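Local coordinates for protein branched-chain alpha-ketoacid decarboxylase (Lactococcus lactis, PDB 2VBF) that probably decarboxylates branched-chain and aromatic alpha-keto acids to aldehydes, using thiamine diphosphate and a magnesium ion, at residues Ala156-Thr161 against Val183-Pro188; Leu31-His36 against Ala196-Leu201; Asn113-Glu118 against Lys178-Val183; Asp80-Thr85 against Gln438-Glu443. All blocks are in the same frame, centred on the assembly; numbering follows the deposited sequence.

Contact 1 (Ala156-Thr161 against Val183-Pro188); sequences ARTLLT and VYINLP
Asn-186 N donates to Thr-158 O at 2.8 Å, and Leu-160 N donates to Asn-186 O at 3.0 Å; both bonds are nearly straight. Before them, Thr-158 N reaches Tyr-184 O with more bend, the angle at hydrogen being 141°. The bond from Tyr-184 N to Ala-156 O is weak. The strands run nearly parallel and are joined by helix 165-179. This makes a beta-alpha-beta unit at the end of the parallel sheet, with 156-159 as its outermost strand within the chain. Leu-160 follows that strand, and its isobutyl group lies on the side of the sheet that carries Thr-158 and Ile-185. Leu-160 CD1 touches Ile-185 CG2 at 3.6 Å and Leu-187 CD1 at 3.7 Å. With an alanine in place of Leu-160, these two methyls would probably lose their shared partner and a gap would open beside them. On the other face, Leu-159 and Asn-186 lie side by side and point the same way. Each has CG anti to its own backbone N (chi1 168° and 172°), which carries Leu-159 CD1 to within 3.1 Å of Asn-186 ND2. That amide nitrogen is hydrogen-bonded to Ser-122 on the neighbouring strand. Leu-159 CD1 also meets Pro-188 CG at 3.9 Å.

Contact 2 (Leu31-His36 against Ala196-Leu201); sequences LLDRLH and AEKPAL
Arg-34 leaves helix 27-37 and runs past Pro-199 to the carbonyl of Leu-201. From CB the chain turns at chi2 (-52°) and then stretches out. Arg-34 CD comes within 4.2 Å of Pro-199 CG. Arg-34 NE lies 3.9 Å from Pro-199 CB and forms a salt bridge with Asp-170 of helix 165-179. Pro-199 CB lies over the centre of one guanidinium face, 3.5 Å from Arg-34 CZ. At the tip both end nitrogens grip one acceptor. Arg-34 NH1 donates to Leu-201 O at 2.8 Å, on a lone pair in the carbonyl plane, and Arg-34 NH2 donates to Leu-201 O at 3.1 Å. The oxygen lies close to the guanidinium plane, so the proline covers a face while the carbonyl uses the edge. The contact ties a helix packed beside the N-terminal parallel sheet to the irregular segment that leads from helix 189-192 toward helix 212-227. One helix position earlier, Asp-33 makes a second link. Asp-33 OD2 forms a salt bridge with Lys-198 NZ at 2.7 Å, the ammonium standing on the syn side but 35° out of the carboxylate plane. Tyr-25 OH also bonds to Asp-33 OD2, and Arg-61 pairs with OD1.

Contact 3 (Asn113-Glu118 against Lys178-Val183); sequences NLPVVE and KERKPV
Val-117 and Val-183 pair as neighbours in parallel strands, their CA atoms 5.0 Å apart. Val-183 N donates to Val-116 O, and Val-183 O accepts from Glu-118 N, both at 3.0 Å. These bonds join strands 116-122 and 183-188 in the parallel sheet of the N-terminal thiamine diphosphate-binding domain. Both segments lead from a helix end through a short turn into a strand. Asn-113 has positive phi and is the C-prime residue of the Schellman motif that closes helix 97-111. Pro-115 then centres an inverse gamma turn. Arg-180, the first residue past helix 165-179, also has positive phi.

The side chain of Asn-113 bridges to this second helix end. Its ND2 donates to Glu-179 O with an angle of 171° at hydrogen. The carbonyl oxygen lies only 2° out of the amide plane and is met on a lone pair. At the other end of the amide, Asn-113 OD1 accepts from Lys-181 NZ at 2.8 Å. Bonds at both ends of the amide probably hold it against rotation. Two prolines pack against the opposite segment. Pro-182 CD rests 3.4 Å from Leu-114 O, and Pro-115 CB comes within 4.2 Å of Arg-180 CD. Beyond them, Val-117 CG2 touches Val-183 CG2 at 4.0 Å, and Leu-173 and Leu-176 of helix 165-179 also pack on Val-117. Lys-181 bends at its last torsion (chi4 75°), which brings NZ to the amide oxygen, tilted from the carbonyl plane, and Lys-181 CG lies 3.4 Å from Asn-113 OD1.

Contact 4 (Asp80-Thr85 against Gln438-Glu443); sequences DGYART and QIADKE
Ala-440 sets its methyl between Tyr-82 and Thr-85. The Ala-440 CB lies over one face of the Tyr-82 ring, 4.1 Å from the centroid and 27° off the ring normal, a CH-pi contact. Tyr-82 CD1 is the ring atom nearest to Ala-440 CB, at 3.7 Å. Ile-439 approaches the same ring in its plane, with CG2 4.0 Å from Tyr-82 CE1 at the edge. Further along the helix, Thr-85 turns CG2 to the contact. Thr-85 CG2 meets Ala-440 CB at 3.6 Å and Asp-441 CB at 3.5 Å. The first shell is therefore apolar carbon on carbon.

Polar bonds around it hold the groups in place. Tyr-82 has CG anti to the backbone N (chi1 -173°), which swings the ring across to helix 430-440, and its OH is fixed by Glu-42 and the backbone N of Glu-41. A serine in place of Tyr-82 would probably leave the Ala-440 methyl without its aromatic face and Glu-42 without that hydroxyl partner. Thr-85 OG1 bonds to Ser-437, while CG2 stays on the apolar side. Asp-441, the first residue past helix 430-440, forms an Asx turn: Asp-441 OD1 accepts from Glu-443 N at 3.1 Å. Its OD2 pairs with Arg-417.

The contact joins the N-terminal and C-terminal thiamine diphosphate-binding domains of one subunit. Helix 72-86 meets the end of helix 430-440 here. Strand 89-94 packs on Tyr-82 and Ala-83, and strand 42-45 touches Ile-439.

In the fold
Contacts 1 and 3 share Val-183 and describe consecutive pairings in one parallel sheet, strand 183-188 lying between 156-159 and 116-122. Their centres are 14 Å apart, and Ile-185 N probably bonds to Glu-118 O at 2.9 Å. Contact 2 meets the same sheet through its helix: Leu-31 CD1 packs on Ile-185 CD1 at 3.8 Å. Contact 4 reaches contact 3 through helix 72-86, where Val-116 CG2 meets Ala-83 CB at 3.8 Å. Contacts 1 and 4 do not touch, their nearest atoms being about 10 Å apart. Contact 3 comes near the cofactor, with the Glu-118 side chain about 11 Å from a bound thiamine diphosphate. Contacts 1, 2 and 4 lie away from the cofactor and metal sites.

Contact 1 (Ala156-Thr161 against Val183-Pro188)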
# COMPACT_ATOMS: atom_id res chain seq x y z
N ALA A 156 -19.42 8.57 0.16
CA ALA A 156 -19.66 9.58 -0.85
C ALA A 156 -18.33 9.95 -1.50
O ALA A 156 -17.27 9.81 -0.89
CB ALA A 156 -20.30 10.82 -0.22
N ARG A 157 -18.41 10.43 -2.74
CA ARG A 157 -17.23 10.81 -3.50
C ARG A 157 -17.56 11.91 -4.49
O ARG A 157 -18.69 11.99 -4.97
CB ARG A 157 -16.67 9.59 -4.23
CG ARG A 157 -17.53 9.04 -5.35
CD ARG A 157 -17.33 7.54 -5.50
NE ARG A 157 -17.83 6.88 -4.31
CZ ARG A 157 -19.11 6.64 -4.05
NH1 ARG A 157 -20.08 6.95 -4.91
NH2 ARG A 157 -19.43 6.07 -2.91
N THR A 158 -16.58 12.77 -4.77
CA THR A 158 -16.79 13.87 -5.71
C THR A 158 -15.54 14.22 -6.50
O THR A 158 -14.43 14.16 -5.98
CB THR A 158 -17.31 15.14 -4.97
OG1 THR A 158 -17.64 16.18 -5.92
CG2 THR A 158 -16.28 15.67 -3.98
N LEU A 159 -15.75 14.56 -7.77
CA LEU A 159 -14.76 15.26 -8.60
C LEU A 159 -15.15 16.73 -8.63
O LEU A 159 -16.19 17.09 -9.22
CB LEU A 159 -14.74 14.71 -10.02
CG LEU A 159 -13.96 15.53 -11.06
CD1 LEU A 159 -12.50 15.75 -10.61
CD2 LEU A 159 -14.04 14.87 -12.42
N LEU A 160 -14.33 17.59 -8.03
CA LEU A 160 -14.69 18.99 -7.91
C LEU A 160 -14.41 19.75 -9.21
O LEU A 160 -13.48 19.42 -9.96
CB LEU A 160 -13.95 19.67 -6.76
CG LEU A 160 -14.12 19.11 -5.35
CD1 LEU A 160 -13.28 19.93 -4.38
CD2 LEU A 160 -15.59 19.06 -4.92
N THR A 161 -15.26 20.74 -9.44
CA THR A 161 -15.06 21.77 -10.46
C THR A 161 -15.16 23.10 -9.74
O THR A 161 -15.66 23.19 -8.63
CB THR A 161 -16.18 21.72 -11.53
OG1 THR A 161 -17.41 22.15 -10.95
CG2 THR A 161 -16.33 20.31 -12.11
N VAL A 183 -15.14 9.48 3.21
CA VAL A 183 -15.53 10.12 1.97
C VAL A 183 -14.29 10.55 1.22
O VAL A 183 -13.17 10.54 1.76
CB VAL A 183 -16.47 11.30 2.21
CG1 VAL A 183 -17.73 10.81 2.93
CG2 VAL A 183 -15.76 12.41 3.00
N TYR A 184 -14.50 10.95 -0.02
CA TYR A 184 -13.43 11.09 -1.02
C TYR A 184 -13.68 12.35 -1.86
O TYR A 184 -14.77 12.54 -2.40
CB TYR A 184 -13.45 9.83 -1.87
CG TYR A 184 -12.55 9.75 -3.09
CD1 TYR A 184 -11.43 8.91 -3.10
CD2 TYR A 184 -12.87 10.41 -4.28
CE1 TYR A 184 -10.65 8.77 -4.24
CE2 TYR A 184 -12.09 10.26 -5.42
CZ TYR A 184 -10.97 9.46 -5.39
OH TYR A 184 -10.20 9.30 -6.53
N ILE A 185 -12.65 13.18 -1.97
CA ILE A 185 -12.70 14.46 -2.68
C ILE A 185 -11.53 14.51 -3.64
O ILE A 185 -10.39 14.51 -3.21
CB ILE A 185 -12.64 15.66 -1.71
CG1 ILE A 185 -13.84 15.63 -0.74
CG2 ILE A 185 -12.57 16.98 -2.48
CD1 ILE A 185 -13.76 16.66 0.39
N ASN A 186 -11.83 14.50 -4.94
CA ASN A 186 -10.82 14.65 -5.98
C ASN A 186 -10.77 16.14 -6.31
O ASN A 186 -11.78 16.73 -6.70
CB ASN A 186 -11.15 13.75 -7.19
CG ASN A 186 -10.25 13.99 -8.39
OD1 ASN A 186 -9.76 13.04 -9.04
ND2 ASN A 186 -10.06 15.25 -8.74
N LEU A 187 -9.59 16.74 -6.11
CA LEU A 187 -9.38 18.18 -6.22
C LEU A 187 -8.37 18.52 -7.32
O LEU A 187 -7.15 18.43 -7.11
CB LEU A 187 -8.85 18.70 -4.88
CG LEU A 187 -8.53 20.19 -4.73
CD1 LEU A 187 -9.81 21.00 -4.83
CD2 LEU A 187 -7.88 20.44 -3.39
N PRO A 188 -8.85 18.89 -8.51
CA PRO A 188 -7.90 19.32 -9.56
C PRO A 188 -7.09 20.55 -9.14
O PRO A 188 -7.59 21.38 -8.40
CB PRO A 188 -8.82 19.63 -10.75
CG PRO A 188 -10.07 18.77 -10.47
CD PRO A 188 -10.24 18.89 -9.00

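Contact 2 (Leu31-His36 against Ala196-Leu201)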
# COMPACT_ATOMS: atom_id res chain seq x y z
N LEU A 31 -12.55 24.37 1.63
CA LEU A 31 -12.32 23.00 2.08
C LEU A 31 -11.64 22.96 3.44
O LEU A 31 -12.10 22.27 4.35
CB LEU A 31 -11.52 22.23 1.04
CG LEU A 31 -11.18 20.76 1.32
CD1 LEU A 31 -12.42 19.99 1.77
CD2 LEU A 31 -10.57 20.13 0.05
N LEU A 32 -10.58 23.76 3.60
CA LEU A 32 -9.84 23.76 4.85
C LEU A 32 -10.69 24.35 6.00
O LEU A 32 -10.61 23.87 7.13
CB LEU A 32 -8.49 24.49 4.67
CG LEU A 32 -7.48 23.78 3.75
CD1 LEU A 32 -6.28 24.65 3.46
CD2 LEU A 32 -7.04 22.46 4.37
N ASP A 33 -11.52 25.35 5.69
CA ASP A 33 -12.44 25.89 6.69
C ASP A 33 -13.41 24.80 7.17
O ASP A 33 -13.63 24.66 8.38
CB ASP A 33 -13.22 27.08 6.14
CG ASP A 33 -12.46 28.41 6.27
OD1 ASP A 33 -11.39 28.45 6.90
OD2 ASP A 33 -12.95 29.42 5.74
N ARG A 34 -13.97 24.04 6.23
CA ARG A 34 -14.90 22.96 6.58
C ARG A 34 -14.21 21.87 7.39
O ARG A 34 -14.79 21.36 8.34
CB ARG A 34 -15.55 22.36 5.34
CG ARG A 34 -16.55 23.26 4.62
CD ARG A 34 -17.62 23.82 5.57
NE ARG A 34 -18.85 24.18 4.87
CZ ARG A 34 -19.92 24.73 5.46
NH1 ARG A 34 -19.91 25.02 6.75
NH2 ARG A 34 -21.00 25.01 4.74
N LEU A 35 -12.98 21.50 7.02
CA LEU A 35 -12.22 20.53 7.80
C LEU A 35 -11.98 21.04 9.23
O LEU A 35 -12.12 20.28 10.19
CB LEU A 35 -10.89 20.17 7.11
CG LEU A 35 -11.02 19.51 5.74
CD1 LEU A 35 -9.60 19.21 5.22
CD2 LEU A 35 -11.89 18.24 5.76
N HIS A 36 -11.62 22.31 9.37
CA HIS A 36 -11.51 22.92 10.69
C HIS A 36 -12.80 22.80 11.51
O HIS A 36 -12.76 22.48 12.69
CB HIS A 36 -11.12 24.39 10.58
CG HIS A 36 -11.18 25.13 11.89
ND1 HIS A 36 -10.23 24.98 12.87
CD2 HIS A 36 -12.09 26.01 12.37
CE1 HIS A 36 -10.54 25.74 13.90
NE2 HIS A 36 -11.67 26.37 13.63
N ALA A 196 -13.97 31.32 -4.34
CA ALA A 196 -15.10 30.82 -3.57
C ALA A 196 -15.56 31.89 -2.60
O ALA A 196 -14.84 32.86 -2.34
CB ALA A 196 -14.72 29.56 -2.81
N GLU A 197 -16.76 31.72 -2.06
CA GLU A 197 -17.26 32.55 -0.97
C GLU A 197 -17.26 31.74 0.33
O GLU A 197 -17.62 30.56 0.34
CB GLU A 197 -18.68 33.03 -1.28
N LYS A 198 -16.84 32.37 1.42
CA LYS A 198 -16.88 31.76 2.75
C LYS A 198 -18.23 31.11 3.02
O LYS A 198 -19.26 31.64 2.59
CB LYS A 198 -16.61 32.80 3.84
CG LYS A 198 -15.20 32.79 4.38
CD LYS A 198 -15.12 33.50 5.73
CE LYS A 198 -13.76 33.32 6.38
NZ LYS A 198 -13.48 31.88 6.67
N PRO A 199 -18.24 29.98 3.75
CA PRO A 199 -19.54 29.37 4.07
C PRO A 199 -20.41 30.26 4.97
O PRO A 199 -19.92 30.85 5.93
CB PRO A 199 -19.16 28.07 4.81
CG PRO A 199 -17.70 27.92 4.72
CD PRO A 199 -17.11 29.22 4.30
N ALA A 200 -21.69 30.34 4.64
CA ALA A 200 -22.65 31.14 5.40
C ALA A 200 -23.11 30.41 6.67
O ALA A 200 -23.26 31.03 7.72
CB ALA A 200 -23.85 31.50 4.53
N LEU A 201 -23.33 29.11 6.56
CA LEU A 201 -23.84 28.31 7.67
C LEU A 201 -22.91 27.14 7.96
O LEU A 201 -22.16 26.71 7.10
CB LEU A 201 -25.23 27.78 7.33
CG LEU A 201 -26.32 28.82 7.07
CD1 LEU A 201 -27.63 28.12 6.80
CD2 LEU A 201 -26.46 29.78 8.24

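Contact 3 (Asn113-Glu118 against Lys178-Val183)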
# COMPACT_ATOMS: atom_id res chain seq x y z
N ASN A 113 -15.91 1.82 10.11
CA ASN A 113 -16.78 3.00 10.18
C ASN A 113 -16.13 4.22 10.85
O ASN A 113 -16.65 4.75 11.84
CB ASN A 113 -18.11 2.63 10.88
CG ASN A 113 -19.29 3.44 10.38
OD1 ASN A 113 -20.24 2.88 9.83
ND2 ASN A 113 -19.27 4.76 10.59
N LEU A 114 -14.99 4.66 10.30
CA LEU A 114 -14.29 5.86 10.79
C LEU A 114 -14.39 7.03 9.81
O LEU A 114 -14.27 6.86 8.59
CB LEU A 114 -12.81 5.58 11.08
CG LEU A 114 -12.51 4.70 12.30
CD1 LEU A 114 -13.37 5.10 13.51
CD2 LEU A 114 -12.69 3.22 11.97
N PRO A 115 -14.68 8.23 10.36
CA PRO A 115 -14.92 9.43 9.57
C PRO A 115 -13.64 10.06 9.04
O PRO A 115 -13.16 11.07 9.57
CB PRO A 115 -15.69 10.33 10.53
CG PRO A 115 -15.21 9.93 11.86
CD PRO A 115 -14.92 8.45 11.79
N VAL A 116 -13.11 9.45 7.97
CA VAL A 116 -11.88 9.92 7.33
C VAL A 116 -12.20 10.51 5.96
O VAL A 116 -12.86 9.87 5.13
CB VAL A 116 -10.86 8.77 7.17
CG1 VAL A 116 -9.60 9.24 6.45
CG2 VAL A 116 -10.52 8.15 8.54
N VAL A 117 -11.71 11.73 5.71
CA VAL A 117 -11.75 12.35 4.39
C VAL A 117 -10.42 12.12 3.66
O VAL A 117 -9.36 12.53 4.16
CB VAL A 117 -11.96 13.88 4.50
CG1 VAL A 117 -12.16 14.49 3.12
CG2 VAL A 117 -13.15 14.18 5.44
N GLU A 118 -10.46 11.49 2.50
CA GLU A 118 -9.30 11.48 1.62
C GLU A 118 -9.47 12.54 0.55
O GLU A 118 -10.47 12.56 -0.14
CB GLU A 118 -9.05 10.13 0.98
CG GLU A 118 -7.79 10.16 0.10
CD GLU A 118 -7.35 8.80 -0.39
OE1 GLU A 118 -8.05 7.79 -0.10
OE2 GLU A 118 -6.31 8.76 -1.07
N LYS A 178 -23.22 12.37 8.68
CA LYS A 178 -24.42 11.53 8.80
C LYS A 178 -24.08 10.09 9.15
O LYS A 178 -24.73 9.49 10.02
CB LYS A 178 -25.22 11.57 7.50
CG LYS A 178 -26.57 10.82 7.54
CD LYS A 178 -26.84 10.10 6.21
CE LYS A 178 -28.19 9.39 6.18
NZ LYS A 178 -29.34 10.35 6.11
N GLU A 179 -23.09 9.52 8.46
CA GLU A 179 -22.80 8.08 8.55
C GLU A 179 -21.49 7.76 9.29
O GLU A 179 -21.29 6.62 9.69
CB GLU A 179 -22.67 7.48 7.14
CG GLU A 179 -23.91 7.50 6.27
CD GLU A 179 -23.71 6.71 4.98
OE1 GLU A 179 -23.41 5.49 5.04
OE2 GLU A 179 -23.85 7.31 3.89
N ARG A 180 -20.63 8.76 9.44
CA ARG A 180 -19.28 8.63 10.00
C ARG A 180 -18.39 7.59 9.29
O ARG A 180 -17.47 7.04 9.88
CB ARG A 180 -19.33 8.40 11.51
CG ARG A 180 -20.11 9.46 12.28
CD ARG A 180 -19.48 10.85 12.23
NE ARG A 180 -20.50 11.86 12.51
CZ ARG A 180 -20.71 12.45 13.68
NH1 ARG A 180 -19.94 12.18 14.73
NH2 ARG A 180 -21.71 13.32 13.80
N LYS A 181 -18.66 7.39 8.00
CA LYS A 181 -17.86 6.55 7.11
C LYS A 181 -16.98 7.45 6.23
O LYS A 181 -17.23 8.66 6.09
CB LYS A 181 -18.76 5.68 6.23
CG LYS A 181 -19.50 4.56 6.93
CD LYS A 181 -20.51 3.92 5.97
CE LYS A 181 -20.94 2.53 6.43
NZ LYS A 181 -21.89 2.61 7.58
N PRO A 182 -15.90 6.88 5.65
CA PRO A 182 -15.00 7.71 4.84
C PRO A 182 -15.64 8.31 3.59
O PRO A 182 -16.55 7.73 2.99
CB PRO A 182 -13.84 6.77 4.48
CG PRO A 182 -14.29 5.42 4.83
CD PRO A 182 -15.44 5.50 5.76
N VAL A 183 -15.14 9.48 3.21
CA VAL A 183 -15.53 10.12 1.97
C VAL A 183 -14.29 10.55 1.22
O VAL A 183 -13.17 10.54 1.76
CB VAL A 183 -16.47 11.30 2.21
CG1 VAL A 183 -17.73 10.81 2.93
CG2 VAL A 183 -15.76 12.41 3.00

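Contact 4 (Asp80-Thr85 against Gln438-Glu443)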
# COMPACT_ATOMS: atom_id res chain seq x y z
N ASP A 80 -6.90 7.14 10.05
CA ASP A 80 -7.87 6.28 10.72
C ASP A 80 -7.70 6.34 12.26
O ASP A 80 -8.65 6.62 12.97
CB ASP A 80 -7.75 4.85 10.15
CG ASP A 80 -8.75 3.88 10.73
OD1 ASP A 80 -8.80 3.70 11.96
OD2 ASP A 80 -9.42 3.21 9.91
N GLY A 81 -6.49 6.10 12.77
CA GLY A 81 -6.22 6.25 14.20
C GLY A 81 -6.59 7.61 14.75
O GLY A 81 -7.18 7.73 15.82
N TYR A 82 -6.24 8.66 14.02
CA TYR A 82 -6.59 10.02 14.41
C TYR A 82 -8.11 10.17 14.51
O TYR A 82 -8.62 10.76 15.46
CB TYR A 82 -6.02 10.99 13.39
CG TYR A 82 -6.14 12.47 13.68
CD1 TYR A 82 -5.09 13.18 14.26
CD2 TYR A 82 -7.26 13.19 13.29
CE1 TYR A 82 -5.17 14.56 14.48
CE2 TYR A 82 -7.35 14.57 13.51
CZ TYR A 82 -6.30 15.25 14.10
OH TYR A 82 -6.39 16.64 14.30
N ALA A 83 -8.83 9.60 13.53
CA ALA A 83 -10.30 9.67 13.51
C ALA A 83 -10.91 8.97 14.72
O ALA A 83 -11.89 9.46 15.29
CB ALA A 83 -10.86 9.09 12.22
N ARG A 84 -10.34 7.83 15.11
CA ARG A 84 -10.83 7.11 16.27
C ARG A 84 -10.82 7.95 17.56
O ARG A 84 -11.63 7.72 18.44
CB ARG A 84 -10.05 5.82 16.48
CG ARG A 84 -10.40 4.80 15.43
CD ARG A 84 -9.51 3.58 15.51
NE ARG A 84 -9.77 2.62 14.44
CZ ARG A 84 -10.15 1.36 14.60
NH1 ARG A 84 -10.44 0.89 15.80
NH2 ARG A 84 -10.28 0.57 13.55
N THR A 85 -9.90 8.91 17.64
CA THR A 85 -9.73 9.72 18.83
C THR A 85 -10.27 11.14 18.68
O THR A 85 -10.98 11.64 19.58
CB THR A 85 -8.25 9.70 19.24
OG1 THR A 85 -7.95 8.40 19.76
CG2 THR A 85 -7.95 10.75 20.32
N GLN A 438 -2.26 9.34 18.92
CA GLN A 438 -1.43 10.08 19.88
C GLN A 438 -1.37 11.58 19.57
O GLN A 438 -1.37 12.40 20.49
CB GLN A 438 -0.02 9.50 19.94
CG GLN A 438 0.91 10.17 20.95
CD GLN A 438 0.44 10.05 22.39
OE1 GLN A 438 0.85 9.14 23.11
NE2 GLN A 438 -0.44 10.97 22.81
N ILE A 439 -1.29 11.92 18.28
CA ILE A 439 -1.33 13.31 17.80
C ILE A 439 -2.70 13.92 18.12
O ILE A 439 -2.80 15.07 18.56
CB ILE A 439 -1.03 13.39 16.28
CG1 ILE A 439 0.46 13.07 16.03
CG2 ILE A 439 -1.38 14.77 15.72
CD1 ILE A 439 0.82 12.74 14.58
N ALA A 440 -3.76 13.12 17.91
CA ALA A 440 -5.14 13.56 18.15
C ALA A 440 -5.40 13.97 19.61
O ALA A 440 -6.11 14.94 19.87
CB ALA A 440 -6.13 12.46 17.71
N ASP A 441 -4.88 13.19 20.56
CA ASP A 441 -5.00 13.49 21.99
C ASP A 441 -3.65 13.34 22.67
O ASP A 441 -3.30 12.27 23.18
CB ASP A 441 -6.04 12.58 22.67
CG ASP A 441 -6.34 13.01 24.13
OD1 ASP A 441 -5.70 13.95 24.62
OD2 ASP A 441 -7.23 12.40 24.76
N LYS A 442 -2.91 14.45 22.71
CA LYS A 442 -1.57 14.43 23.29
C LYS A 442 -1.58 14.28 24.81
O LYS A 442 -0.54 14.05 25.42
CB LYS A 442 -0.77 15.67 22.87
CG LYS A 442 -1.21 16.95 23.52
N GLU A 443 -2.76 14.38 25.43
CA GLU A 443 -2.91 14.18 26.87
C GLU A 443 -3.17 12.72 27.26
O GLU A 443 -3.17 12.39 28.45
CB GLU A 443 -4.04 15.06 27.43
CG GLU A 443 -3.94 16.54 27.05
CD GLU A 443 -2.68 17.22 27.54
OE1 GLU A 443 -2.08 16.75 28.53
OE2 GLU A 443 -2.29 18.24 26.94